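Local coordinates for protein amino acid amide racemase (Ochrobactrum anthropi, PDB 6GIO) that belongs to the class-III aminotransferase family of fold-type I pyridoxal-phosphate proteins and binds pyridoxal-5'-phosphate, at residues C[34-39]-C[56-61]. Sequence-based numbering, arbitrary orientation.
Sequences NRLIEE and LGYGHP. With EDO (1,2-ethanediol), chain H.
Strand 35-38 and the irregular loop 56-61 come closest where the strand begins, the CA atoms of Asn34 and Gly57 lying 4.8 Å apart, and from there the chains diverge. Tyr58 and Leu36 carry the contact. Tyr58 points its ring at the strand, and Leu36 lays one methyl, CD2, over the middle of a ring face: CD2 sits 3.4 Å from the ring centroid, 13° off the normal, a close CH-pi contact. In Leu36, chi1 -69° (CG anti to the carbonyl carbon) and chi2 168° together bring CD2 over the ring. The Tyr58 hydroxyl is hydrogen-bonded to Asp46 and Ser50, which should hold the far end of the ring in place. Asn34 OD1 passes 4.1 Å from Gly57 CA; OD1 is hydrogen-bonded to Thr403 and ND2 to Glu408. A 1,2-ethanediol, probably from the crystallisation liquor, bridges the loop backbone: its O1 donates to Gly57 O (2.8 Å) and accepts from His60 N (2.9 Å), while Gly59 N binds O2. It also bonds Val71 O of the second subunit, whose Gly76 packs on Leu36 and Tyr58. Hydrophobic packing thus joins strand 35-38, between strands 28-32 and 43-46 of a mixed sheet, to the loop whose His60 N-caps helix 61-72, beside the dimer interface of this class-III aminotransferase fold.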
# COMPACT_ATOMS: atom_id res chain seq x y z
N ASN C 34 8.41 -10.96 -22.23
CA ASN C 34 6.97 -10.81 -22.20
C ASN C 34 6.27 -12.14 -21.90
O ASN C 34 5.06 -12.26 -22.13
CB ASN C 34 6.52 -10.20 -23.53
CG ASN C 34 7.24 -8.88 -23.84
OD1 ASN C 34 7.51 -8.08 -22.96
ND2 ASN C 34 7.62 -8.70 -25.09
N ARG C 35 6.98 -13.14 -21.38
CA ARG C 35 6.32 -14.45 -21.08
C ARG C 35 6.35 -14.80 -19.61
O ARG C 35 7.26 -14.37 -18.90
CB ARG C 35 6.97 -15.58 -21.89
CG ARG C 35 7.15 -15.29 -23.38
CD ARG C 35 7.62 -16.53 -24.15
NE ARG C 35 6.51 -17.45 -24.30
CZ ARG C 35 5.61 -17.39 -25.29
NH1 ARG C 35 4.63 -18.28 -25.31
NH2 ARG C 35 5.70 -16.48 -26.25
N LEU C 36 5.35 -15.55 -19.15
CA LEU C 36 5.25 -15.99 -17.77
C LEU C 36 5.42 -17.50 -17.73
O LEU C 36 4.96 -18.20 -18.63
CB LEU C 36 3.90 -15.60 -17.14
CG LEU C 36 3.75 -14.09 -16.92
CD1 LEU C 36 2.31 -13.75 -16.59
CD2 LEU C 36 4.70 -13.56 -15.85
N ILE C 37 6.08 -17.99 -16.68
CA ILE C 37 6.35 -19.44 -16.59
C ILE C 37 5.43 -20.11 -15.60
O ILE C 37 5.45 -19.82 -14.41
CB ILE C 37 7.82 -19.74 -16.19
CG1 ILE C 37 8.79 -18.85 -16.93
CG2 ILE C 37 8.11 -21.24 -16.35
CD1 ILE C 37 8.74 -18.93 -18.44
N GLU C 38 4.60 -20.99 -16.10
CA GLU C 38 3.70 -21.76 -15.25
C GLU C 38 4.50 -22.82 -14.54
O GLU C 38 5.51 -23.28 -15.05
CB GLU C 38 2.60 -22.41 -16.11
CG GLU C 38 1.59 -23.24 -15.33
CD GLU C 38 0.24 -23.41 -16.03
OE1 GLU C 38 0.21 -23.49 -17.29
OE2 GLU C 38 -0.79 -23.46 -15.31
N GLU C 39 4.06 -23.19 -13.35
CA GLU C 39 4.58 -24.38 -12.70
C GLU C 39 4.53 -25.56 -13.69
O GLU C 39 3.57 -25.71 -14.45
CB GLU C 39 3.78 -24.68 -11.43
CG GLU C 39 4.36 -25.84 -10.60
CD GLU C 39 3.54 -26.13 -9.36
OE1 GLU C 39 2.30 -26.30 -9.49
OE2 GLU C 39 4.13 -26.16 -8.26
N LEU C 56 7.51 -3.23 -18.58
CA LEU C 56 8.69 -3.68 -19.34
C LEU C 56 8.81 -5.21 -19.29
O LEU C 56 9.89 -5.74 -19.59
CB LEU C 56 9.96 -3.06 -18.77
CG LEU C 56 9.93 -1.53 -18.72
CD1 LEU C 56 11.28 -0.99 -18.24
CD2 LEU C 56 9.59 -0.96 -20.07
N GLY C 57 7.75 -5.90 -18.92
CA GLY C 57 7.82 -7.36 -18.90
C GLY C 57 8.50 -7.81 -17.64
O GLY C 57 8.43 -7.12 -16.62
N TYR C 58 9.17 -8.96 -17.72
CA TYR C 58 9.68 -9.70 -16.59
C TYR C 58 11.19 -9.91 -16.80
O TYR C 58 11.63 -10.28 -17.87
CB TYR C 58 8.87 -11.03 -16.47
CG TYR C 58 7.37 -10.76 -16.35
CD1 TYR C 58 6.82 -10.33 -15.16
CD2 TYR C 58 6.53 -10.87 -17.44
CE1 TYR C 58 5.45 -10.02 -15.05
CE2 TYR C 58 5.16 -10.56 -17.34
CZ TYR C 58 4.63 -10.14 -16.13
OH TYR C 58 3.28 -9.85 -16.00
N GLY C 59 11.98 -9.68 -15.76
CA GLY C 59 13.42 -9.79 -15.81
C GLY C 59 14.07 -8.70 -16.65
O GLY C 59 15.18 -8.85 -17.11
N HIS C 60 13.38 -7.58 -16.87
CA HIS C 60 13.94 -6.57 -17.75
C HIS C 60 15.24 -6.02 -17.11
O HIS C 60 15.24 -5.62 -15.94
CB HIS C 60 12.94 -5.43 -17.99
CG HIS C 60 13.42 -4.46 -19.02
ND1 HIS C 60 14.38 -3.50 -18.74
CD2 HIS C 60 13.12 -4.34 -20.33
CE1 HIS C 60 14.62 -2.81 -19.85
NE2 HIS C 60 13.89 -3.31 -20.82
N PRO C 61 16.34 -5.99 -17.88
CA PRO C 61 17.64 -5.61 -17.32
C PRO C 61 17.72 -4.24 -16.63
O PRO C 61 18.46 -4.11 -15.67
CB PRO C 61 18.63 -5.70 -18.53
CG PRO C 61 17.81 -6.00 -19.72
CD PRO C 61 16.46 -6.50 -19.26
C1 EDO H . 10.65 -6.31 -14.08
O1 EDO H . 10.98 -6.70 -15.43
C2 EDO H . 11.69 -6.82 -13.10
O2 EDO H . 11.69 -8.27 -13.16